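Local coordinates for protein fusolin (Anomala cuprea entomopoxvirus, PDB 4YN1) that forms the crystalline spindles of an insect poxvirus that enhance virulence, and probably binds chitin through a domain of the lytic polysaccharide monooxygenase family, at residues A[169-174]-A[201-206]. Sequence-based numbering, arbitrary orientation.
Sequences LLELVF and PVPYRQ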
loop_
_atom_site.group_PDB
_atom_site.type_symbol
_atom_site.label_atom_id
_atom_site.label_comp_id
_atom_site.label_asym_id
_atom_site.label_seq_id
_atom_site.Cartn_x
_atom_site.Cartn_y
_atom_site.Cartn_z
ATOM N N LEU A 169 -10.719 8.168 -6.496
ATOM C CA LEU A 169 -11.242 7.138 -5.608
ATOM C C LEU A 169 -10.651 7.252 -4.213
ATOM O O LEU A 169 -10.845 6.330 -3.413
ATOM C CB LEU A 169 -10.967 5.738 -6.182
ATOM C CG LEU A 169 -11.527 5.436 -7.546
ATOM C CD1 LEU A 169 -11.303 3.954 -7.903
ATOM C CD2 LEU A 169 -13.004 5.795 -7.603
ATOM N N LEU A 170 -9.969 8.366 -3.891
ATOM C CA LEU A 170 -9.320 8.573 -2.574
ATOM C C LEU A 170 -9.894 9.780 -1.866
ATOM O O LEU A 170 -10.287 10.745 -2.507
ATOM C CB LEU A 170 -7.808 8.762 -2.762
ATOM C CG LEU A 170 -6.989 7.533 -3.141
ATOM C CD1 LEU A 170 -5.599 7.951 -3.517
ATOM C CD2 LEU A 170 -6.947 6.535 -2.028
ATOM N N GLU A 171 -10.025 9.682 -0.555
ATOM C CA GLU A 171 -10.503 10.733 0.312
ATOM C C GLU A 171 -9.461 11.019 1.379
ATOM O O GLU A 171 -8.939 10.093 2.005
ATOM C CB GLU A 171 -11.876 10.364 0.914
ATOM C CG GLU A 171 -11.978 9.194 1.867
ATOM C CD GLU A 171 -13.422 8.851 2.199
ATOM O OE1 GLU A 171 -13.738 8.714 3.402
ATOM O OE2 GLU A 171 -14.243 8.730 1.259
ATOM N N LEU A 172 -9.203 12.290 1.623
ATOM C CA LEU A 172 -8.227 12.720 2.634
ATOM C C LEU A 172 -8.763 12.496 4.030
ATOM O O LEU A 172 -9.869 12.922 4.341
ATOM C CB LEU A 172 -7.895 14.200 2.440
ATOM C CG LEU A 172 -6.854 14.791 3.394
ATOM C CD1 LEU A 172 -5.464 14.271 3.049
ATOM C CD2 LEU A 172 -6.842 16.308 3.321
ATOM N N VAL A 173 -7.996 11.798 4.870
ATOM C CA VAL A 173 -8.370 11.557 6.255
ATOM C C VAL A 173 -7.413 12.171 7.289
ATOM O O VAL A 173 -7.777 12.222 8.467
ATOM C CB VAL A 173 -8.673 10.068 6.552
ATOM C CG1 VAL A 173 -9.786 9.548 5.644
ATOM C CG2 VAL A 173 -7.433 9.170 6.478
ATOM N N PHE A 174 -6.216 12.580 6.879
ATOM C CA PHE A 174 -5.199 13.064 7.807
ATOM C C PHE A 174 -4.246 13.964 7.065
ATOM O O PHE A 174 -3.857 13.663 5.937
ATOM C CB PHE A 174 -4.466 11.842 8.404
ATOM C CG PHE A 174 -3.385 12.158 9.407
ATOM C CD1 PHE A 174 -2.126 12.555 8.992
ATOM C CD2 PHE A 174 -3.644 12.109 10.767
ATOM C CE1 PHE A 174 -1.128 12.846 9.929
ATOM C CE2 PHE A 174 -2.647 12.387 11.698
ATOM C CZ PHE A 174 -1.397 12.783 11.271
ATOM N N PRO A 201 -7.805 8.519 11.611
ATOM C CA PRO A 201 -9.237 8.142 11.753
ATOM C C PRO A 201 -9.706 7.472 10.475
ATOM O O PRO A 201 -10.010 8.132 9.485
ATOM C CB PRO A 201 -9.942 9.487 11.994
ATOM C CG PRO A 201 -9.060 10.504 11.378
ATOM C CD PRO A 201 -7.652 9.949 11.285
ATOM N N VAL A 202 -9.722 6.147 10.478
ATOM C CA VAL A 202 -10.074 5.401 9.274
ATOM C C VAL A 202 -11.587 5.218 9.242
ATOM O O VAL A 202 -12.135 4.680 10.206
ATOM C CB VAL A 202 -9.334 4.047 9.223
ATOM C CG1 VAL A 202 -9.720 3.268 7.963
ATOM C CG2 VAL A 202 -7.825 4.271 9.258
ATOM N N PRO A 203 -12.267 5.626 8.149
ATOM C CA PRO A 203 -13.706 5.422 8.064
ATOM C C PRO A 203 -14.031 3.938 7.948
ATOM O O PRO A 203 -13.291 3.144 7.338
ATOM C CB PRO A 203 -14.094 6.206 6.787
ATOM C CG PRO A 203 -12.905 6.168 5.942
ATOM C CD PRO A 203 -11.762 6.272 6.923
ATOM N N TYR A 204 -15.116 3.547 8.566
ATOM C CA TYR A 204 -15.575 2.178 8.492
ATOM C C TYR A 204 -15.806 1.759 7.041
ATOM O O TYR A 204 -16.305 2.529 6.233
ATOM C CB TYR A 204 -16.874 2.007 9.285
ATOM C CG TYR A 204 -17.531 0.659 9.101
ATOM C CD1 TYR A 204 -18.381 0.415 8.024
ATOM C CD2 TYR A 204 -17.358 -0.354 10.031
ATOM C CE1 TYR A 204 -18.972 -0.835 7.842
ATOM C CE2 TYR A 204 -17.959 -1.600 9.865
ATOM C CZ TYR A 204 -18.816 -1.813 8.807
ATOM O OH TYR A 204 -19.359 -3.063 8.647
ATOM N N ARG A 205 -15.526 0.490 6.775
ATOM C CA ARG A 205 -15.742 -0.167 5.496
ATOM C C ARG A 205 -16.164 -1.589 5.759
ATOM O O ARG A 205 -15.661 -2.194 6.697
ATOM C CB ARG A 205 -14.420 -0.203 4.710
ATOM C CG ARG A 205 -13.874 1.166 4.273
ATOM C CD ARG A 205 -14.663 1.699 3.124
ATOM N NE ARG A 205 -14.215 3.016 2.696
ATOM C CZ ARG A 205 -14.684 4.178 3.138
ATOM N NH1 ARG A 205 -15.617 4.213 4.093
ATOM N NH2 ARG A 205 -14.236 5.315 2.627
ATOM N N GLN A 206 -17.021 -2.165 4.904
ATOM C CA GLN A 206 -17.332 -3.588 4.993
ATOM C C GLN A 206 -16.691 -4.295 3.792
ATOM O O GLN A 206 -17.071 -5.419 3.459
ATOM C CB GLN A 206 -18.840 -3.856 5.075
ATOM C CG GLN A 206 -19.654 -3.273 3.945
ATOM C CD GLN A 206 -20.968 -4.003 3.731
ATOM O OE1 GLN A 206 -21.142 -5.188 4.044
ATOM N NE2 GLN A 206 -21.875 -3.342 3.092
HETATM O O HOH W 1 -16.397 7.236 4.139
#
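Glu-171 and Arg-205 reach toward each other tip to tip, closing a loose salt bridge of 3.5 Å between Glu-171 OE1 and Arg-205 NH2. The carboxylate comes in at the edge of the guanidinium, near its plane, but the two planes stand 85° apart, so the two groups do not form a coplanar, two-pronged pairing. A water completes the link: it donates to Glu-171 OE1 at 3.1 Å and accepts from Arg-205 NH1. Glu-171 CG sits between the backbone N and the carbonyl carbon (chi1 66°), and beyond it the chain is extended, giving the carboxylate its long reach past the ring of Pro-203, whose CG lies 3.7 Å from OE1. Next to this polar pair, Val-173 supplies a short branched apolar group: its CG1 meets CD of Pro-203 at 4.0 Å, while CG of Pro-201 rests 3.6 Å from the carbonyl O of Val-173. Prolines suit these places because they offer compact apolar rings, and neither has an N-H to give to a neighbouring strand.

Further out, Arg-205 is held by backbone carbonyls. Its NH1 donates to the carbonyl O of Tyr-204 at 2.8 Å, approaching from above the carbonyl plane, and NH2 also donates to the carbonyl O of Thr-154. A long, multiply donating guanidinium can thus serve both the acid and the backbone. Strand 170-176 pairs through its backbone with strand 147-154, not with 194-203, and Val-173 and Phe-174 both face Val-151 in a classic beta bulge. Strand 194-203 belongs to the other sheet, beside 131-140. The contact therefore joins the edge strand of one sheet to the end of an inner strand of the other, as in the beta-sandwich core of lytic polysaccharide monooxygenases.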